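Local structure of sister chromatid cohesion protein (Chaetomium thermophilum, 5T8V) at residues A[278-283]-A[384-389]; A[407-412]-A[453-458]. The protein probably acts as a cohesin loader that binds chromatin, the chain here being its C-terminal HEAT-repeat fragment. All coordinates share one frame; numbering follows the deposited sequence.

Contact 1: A[278-283]-A[384-389]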
loop_
_atom_site.group_PDB
_atom_site.type_symbol
_atom_site.label_atom_id
_atom_site.label_comp_id
_atom_site.label_asym_id
_atom_site.label_seq_id
_atom_site.Cartn_x
_atom_site.Cartn_y
_atom_site.Cartn_z
ATOM N N GLU A 278 -25.596 -9.074 29.958
ATOM C CA GLU A 278 -26.217 -7.845 30.437
ATOM C C GLU A 278 -25.161 -6.799 30.768
ATOM O O GLU A 278 -25.334 -5.615 30.454
ATOM C CB GLU A 278 -27.129 -8.123 31.635
ATOM C CG GLU A 278 -26.524 -8.913 32.774
ATOM C CD GLU A 278 -27.569 -9.329 33.795
ATOM O OE1 GLU A 278 -28.764 -9.036 33.576
ATOM O OE2 GLU A 278 -27.196 -9.952 34.814
ATOM N N ILE A 279 -24.035 -7.220 31.354
ATOM C CA ILE A 279 -22.962 -6.271 31.628
ATOM C C ILE A 279 -22.524 -5.583 30.345
ATOM O O ILE A 279 -22.161 -4.400 30.360
ATOM C CB ILE A 279 -21.779 -6.979 32.323
ATOM C CG1 ILE A 279 -22.143 -7.307 33.773
ATOM C CG2 ILE A 279 -20.516 -6.113 32.276
ATOM C CD1 ILE A 279 -21.111 -8.141 34.503
ATOM N N LEU A 280 -22.555 -6.296 29.219
ATOM C CA LEU A 280 -22.114 -5.705 27.964
ATOM C C LEU A 280 -23.190 -4.849 27.311
ATOM O O LEU A 280 -22.867 -4.048 26.426
ATOM C CB LEU A 280 -21.661 -6.800 26.996
ATOM C CG LEU A 280 -20.401 -7.569 27.405
ATOM C CD1 LEU A 280 -20.139 -8.720 26.445
ATOM C CD2 LEU A 280 -19.189 -6.649 27.468
ATOM N N THR A 281 -24.453 -4.994 27.718
ATOM C CA THR A 281 -25.504 -4.118 27.210
ATOM C C THR A 281 -25.730 -2.915 28.111
ATOM O O THR A 281 -26.078 -1.836 27.615
ATOM C CB THR A 281 -26.818 -4.887 27.049
ATOM O OG1 THR A 281 -27.221 -5.421 28.313
ATOM C CG2 THR A 281 -26.653 -6.024 26.057
ATOM N N SER A 282 -25.545 -3.073 29.423
ATOM C CA SER A 282 -25.550 -1.918 30.312
ATOM C C SER A 282 -24.522 -0.888 29.863
ATOM O O SER A 282 -24.786 0.321 29.892
ATOM C CB SER A 282 -25.270 -2.360 31.749
ATOM O OG SER A 282 -26.275 -3.242 32.218
ATOM N N LEU A 283 -23.347 -1.354 29.435
ATOM C CA LEU A 283 -22.314 -0.451 28.939
ATOM C C LEU A 283 -22.788 0.323 27.716
ATOM O O LEU A 283 -22.310 1.434 27.462
ATOM C CB LEU A 283 -21.053 -1.246 28.604
ATOM C CG LEU A 283 -19.894 -0.473 27.969
ATOM C CD1 LEU A 283 -19.306 0.528 28.951
ATOM C CD2 LEU A 283 -18.834 -1.441 27.467
ATOM N N LYS A 384 -18.046 -13.560 21.183
ATOM C CA LYS A 384 -19.245 -13.789 20.388
ATOM C C LYS A 384 -20.220 -12.631 20.533
ATOM O O LYS A 384 -20.768 -12.135 19.542
ATOM C CB LYS A 384 -19.910 -15.104 20.796
ATOM C CG LYS A 384 -19.324 -16.327 20.109
ATOM C CD LYS A 384 -19.612 -17.608 20.885
ATOM C CE LYS A 384 -21.103 -17.905 20.982
ATOM N NZ LYS A 384 -21.381 -19.019 21.937
ATOM N N PHE A 385 -20.444 -12.171 21.764
ATOM C CA PHE A 385 -21.389 -11.076 21.952
ATOM C C PHE A 385 -20.924 -9.817 21.223
ATOM O O PHE A 385 -21.646 -9.271 20.374
ATOM C CB PHE A 385 -21.590 -10.797 23.440
ATOM C CG PHE A 385 -22.709 -9.842 23.720
ATOM C CD1 PHE A 385 -24.026 -10.261 23.643
ATOM C CD2 PHE A 385 -22.449 -8.523 24.052
ATOM C CE1 PHE A 385 -25.063 -9.384 23.894
ATOM C CE2 PHE A 385 -23.483 -7.643 24.307
ATOM C CZ PHE A 385 -24.791 -8.075 24.227
ATOM N N ILE A 386 -19.708 -9.349 21.525
ATOM C CA ILE A 386 -19.305 -8.030 21.045
ATOM C C ILE A 386 -19.130 -8.025 19.530
ATOM O O ILE A 386 -19.475 -7.043 18.863
ATOM C CB ILE A 386 -18.035 -7.541 21.768
ATOM C CG1 ILE A 386 -16.878 -8.533 21.610
ATOM C CG2 ILE A 386 -18.344 -7.278 23.242
ATOM C CD1 ILE A 386 -15.543 -7.996 22.134
ATOM N N VAL A 387 -18.598 -9.105 18.955
ATOM C CA VAL A 387 -18.513 -9.173 17.497
ATOM C C VAL A 387 -19.908 -9.248 16.895
ATOM O O VAL A 387 -20.245 -8.513 15.956
ATOM C CB VAL A 387 -17.649 -10.369 17.054
ATOM C CG1 VAL A 387 -17.619 -10.470 15.528
ATOM C CG2 VAL A 387 -16.235 -10.236 17.597
ATOM N N ASN A 388 -20.742 -10.137 17.437
ATOM C CA ASN A 388 -22.102 -10.296 16.941
ATOM C C ASN A 388 -22.795 -8.949 16.795
ATOM O O ASN A 388 -23.250 -8.586 15.707
ATOM C CB ASN A 388 -22.903 -11.199 17.872
ATOM C CG ASN A 388 -24.376 -11.218 17.526
ATOM O OD1 ASN A 388 -24.750 -11.372 16.362
ATOM N ND2 ASN A 388 -25.222 -11.031 18.534
ATOM N N ARG A 389 -22.891 -8.191 17.887
ATOM C CA ARG A 389 -23.606 -6.925 17.785
ATOM C C ARG A 389 -22.744 -5.801 17.223
ATOM O O ARG A 389 -23.260 -4.701 17.001
ATOM C CB ARG A 389 -24.187 -6.525 19.139
ATOM C CG ARG A 389 -23.184 -6.266 20.227
ATOM C CD ARG A 389 -23.897 -6.003 21.546
ATOM N NE ARG A 389 -24.884 -4.924 21.445
ATOM C CZ ARG A 389 -26.174 -5.095 21.164
ATOM N NH1 ARG A 389 -26.667 -6.309 20.946
ATOM N NH2 ARG A 389 -26.981 -4.044 21.097
#
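Leu280 and Thr281 of helix 272-282 meet Phe385 of helix 357-391. The two short helical segments cross at -44° with their axes 10.8 Å apart, and the contact is purely apolar, plain helix-to-helix packing within the HEAT-repeat fragment. With CG anti to the backbone N (chi1 -171°), the Phe385 ring is carried across toward helix 272-282. Leu280 slides past it in the opposite direction, and its CD1 lies 3.3 Å from Phe385 CD2, approaching the ring obliquely, while its CB lies beside CE2. The same methyl also touches the next residue of helix 357-391, with Leu280 CD1 3.9 Å from Ile386 CG2. Thr281 crosses the phenyl group at about a right angle; its CG2 comes to the ring edge, near the ring plane, 3.3 Å from Phe385 CZ. That methyl is turned to the ring while the hydroxyl faces its own helix, Thr281 OG1 donating to Glu278 O at 2.9 Å. Arg389 CG lies over one face of the ring, offset toward its rim, and the Arg389 guanidinium forms a salt bridge with Glu284. Around this partly buried seam, helix 305-315 packs on Leu280 through Ile310, Tyr401 touches both Leu280 and Ile386, and Leu405 of helix 402-414 adjoins Ile386.

Contact 2: A[407-412]-A[453-458]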
loop_
_atom_site.group_PDB
_atom_site.type_symbol
_atom_site.label_atom_id
_atom_site.label_comp_id
_atom_site.label_asym_id
_atom_site.label_seq_id
_atom_site.Cartn_x
_atom_site.Cartn_y
_atom_site.Cartn_z
ATOM N N LEU A 407 -12.965 -0.267 21.721
ATOM C CA LEU A 407 -12.473 0.073 23.053
ATOM C C LEU A 407 -12.021 -1.171 23.808
ATOM O O LEU A 407 -10.954 -1.180 24.437
ATOM C CB LEU A 407 -13.561 0.811 23.834
ATOM C CG LEU A 407 -13.589 2.331 23.659
ATOM C CD1 LEU A 407 -14.891 2.903 24.193
ATOM C CD2 LEU A 407 -12.401 2.964 24.367
ATOM N N PHE A 408 -12.826 -2.233 23.762
ATOM C CA PHE A 408 -12.431 -3.486 24.394
ATOM C C PHE A 408 -11.105 -3.978 23.835
ATOM O O PHE A 408 -10.201 -4.352 24.590
ATOM C CB PHE A 408 -13.519 -4.542 24.200
ATOM C CG PHE A 408 -14.651 -4.436 25.179
ATOM C CD1 PHE A 408 -14.428 -4.612 26.534
ATOM C CD2 PHE A 408 -15.939 -4.178 24.744
ATOM C CE1 PHE A 408 -15.467 -4.520 27.438
ATOM C CE2 PHE A 408 -16.984 -4.084 25.642
ATOM C CZ PHE A 408 -16.749 -4.257 26.991
ATOM N N VAL A 409 -10.969 -3.982 22.510
ATOM C CA VAL A 409 -9.725 -4.445 21.906
ATOM C C VAL A 409 -8.557 -3.596 22.387
ATOM O O VAL A 409 -7.495 -4.121 22.735
ATOM C CB VAL A 409 -9.840 -4.442 20.370
ATOM C CG1 VAL A 409 -8.491 -4.749 19.723
ATOM C CG2 VAL A 409 -10.873 -5.465 19.924
ATOM N N GLU A 410 -8.734 -2.276 22.427
ATOM C CA GLU A 410 -7.654 -1.403 22.876
ATOM C C GLU A 410 -7.230 -1.740 24.301
ATOM O O GLU A 410 -6.033 -1.851 24.597
ATOM C CB GLU A 410 -8.086 0.059 22.769
ATOM C CG GLU A 410 -8.127 0.587 21.341
ATOM C CD GLU A 410 -8.611 2.023 21.265
ATOM O OE1 GLU A 410 -9.835 2.236 21.132
ATOM O OE2 GLU A 410 -7.764 2.938 21.347
ATOM N N ASP A 411 -8.201 -1.920 25.201
ATOM C CA ASP A 411 -7.857 -2.244 26.582
ATOM C C ASP A 411 -7.173 -3.605 26.681
ATOM O O ASP A 411 -6.199 -3.764 27.427
ATOM C CB ASP A 411 -9.106 -2.203 27.457
ATOM C CG ASP A 411 -9.562 -0.789 27.748
ATOM O OD1 ASP A 411 -9.213 0.120 26.966
ATOM O OD2 ASP A 411 -10.262 -0.583 28.759
ATOM N N PHE A 412 -7.667 -4.598 25.938
ATOM C CA PHE A 412 -7.037 -5.915 25.956
ATOM C C PHE A 412 -5.593 -5.836 25.476
ATOM O O PHE A 412 -4.698 -6.444 26.072
ATOM C CB PHE A 412 -7.835 -6.894 25.091
ATOM C CG PHE A 412 -9.266 -7.081 25.530
ATOM C CD1 PHE A 412 -9.658 -6.803 26.829
ATOM C CD2 PHE A 412 -10.220 -7.543 24.637
ATOM C CE1 PHE A 412 -10.972 -6.978 27.224
ATOM C CE2 PHE A 412 -11.533 -7.721 25.027
ATOM C CZ PHE A 412 -11.909 -7.438 26.321
ATOM N N LEU A 453 -10.167 -7.307 8.857
ATOM C CA LEU A 453 -8.854 -6.809 8.459
ATOM C C LEU A 453 -8.416 -5.653 9.351
ATOM O O LEU A 453 -7.267 -5.610 9.809
ATOM C CB LEU A 453 -8.885 -6.373 6.994
ATOM C CG LEU A 453 -9.125 -7.484 5.969
ATOM C CD1 LEU A 453 -9.459 -6.897 4.609
ATOM C CD2 LEU A 453 -7.910 -8.392 5.870
ATOM N N GLU A 454 -9.325 -4.715 9.619
ATOM C CA GLU A 454 -8.975 -3.545 10.415
ATOM C C GLU A 454 -8.504 -3.941 11.809
ATOM O O GLU A 454 -7.586 -3.322 12.358
ATOM C CB GLU A 454 -10.173 -2.600 10.490
ATOM C CG GLU A 454 -9.961 -1.382 11.372
ATOM C CD GLU A 454 -10.953 -0.270 11.075
ATOM O OE1 GLU A 454 -11.866 -0.493 10.250
ATOM O OE2 GLU A 454 -10.819 0.824 11.664
ATOM N N LEU A 455 -9.117 -4.969 12.400
ATOM C CA LEU A 455 -8.706 -5.403 13.732
ATOM C C LEU A 455 -7.457 -6.273 13.681
ATOM O O LEU A 455 -6.559 -6.124 14.517
ATOM C CB LEU A 455 -9.846 -6.158 14.418
ATOM C CG LEU A 455 -11.042 -5.341 14.916
ATOM C CD1 LEU A 455 -11.978 -6.240 15.703
ATOM C CD2 LEU A 455 -10.622 -4.146 15.769
ATOM N N LEU A 456 -7.386 -7.190 12.715
ATOM C CA LEU A 456 -6.169 -7.969 12.527
ATOM C C LEU A 456 -4.959 -7.062 12.372
ATOM O O LEU A 456 -3.846 -7.441 12.751
ATOM C CB LEU A 456 -6.313 -8.887 11.311
ATOM C CG LEU A 456 -7.213 -10.115 11.496
ATOM C CD1 LEU A 456 -7.493 -10.787 10.162
ATOM C CD2 LEU A 456 -6.587 -11.110 12.460
ATOM N N GLY A 457 -5.157 -5.861 11.834
ATOM C CA GLY A 457 -4.086 -4.888 11.764
ATOM C C GLY A 457 -3.603 -4.447 13.132
ATOM O O GLY A 457 -2.409 -4.539 13.434
ATOM N N THR A 458 -4.521 -3.965 13.975
ATOM C CA THR A 458 -4.125 -3.493 15.299
ATOM C C THR A 458 -3.505 -4.621 16.115
ATOM O O THR A 458 -2.512 -4.413 16.824
ATOM C CB THR A 458 -5.326 -2.895 16.039
ATOM O OG1 THR A 458 -6.310 -3.908 16.254
ATOM C CG2 THR A 458 -5.952 -1.766 15.241
#
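Val409 and Leu455 bring the two helical backbones nearest, their CA atoms 8.3 Å apart, as helix 402-414 passes helix 446-474. Val409 points at the other helix and spreads its two methyls over two residues. CG1, anti to the backbone N (chi1 173°), faces the hydroxyl of Thr458, with Val409 CG1 4.2 Å from Thr458 OG1; the two side chains cross at roughly a right angle. CG2 goes to the neighbouring leucine, Val409 CG2 lying 4.4 Å from Leu455 CD2. Leu455 sets off along the flank of its helix, and only the end of its side chain bends nearer to the valine. This is helix-to-helix packing inside an alpha-solenoid of HEAT repeats, the architecture of this fragment. Leu431 of helix 423-440 touches both Val409 and Leu455. The polar atom facing the valine is satisfied within its own helix: Thr458 OG1 donates to Leu455 O at 2.8 Å, in the carbonyl plane and on a lone pair, with a C=O...donor angle of 125°. Replacing Thr458 with an alanine would probably leave Leu455 O without this side-chain donor and open a small gap beside Val409 CG1. Nearby, a salt bridge from Glu454 to Arg402 ties the same two helices together, while Leu453 and Leu456 turn to helix 610-619, where both touch Ile616.

Overall arrangement
Contact 1 closes before contact 2 opens, and the two follow one another along the chain, their centres about 16 Å apart. The connection runs through consecutive helices: helix 357-391 belongs to contact 1, helix 402-414 to contact 2. Phe408 is the joint between them. Its CZ packs 3.5 Å from Leu280 CD2 and 3.5 Å from Leu283 CD2, and its CD2 lies 4.2 Å from Ile386 CG2, so both helices of contact 1 rest on it. Ile310 of helix 305-315 touches both Leu280 and Phe408, and helix 423-440 touches Val387 of segment 384-389 as well as Val409 and Leu455. Contact 2 lies nearer the chain's centre, about 20 Å from it against 34 Å.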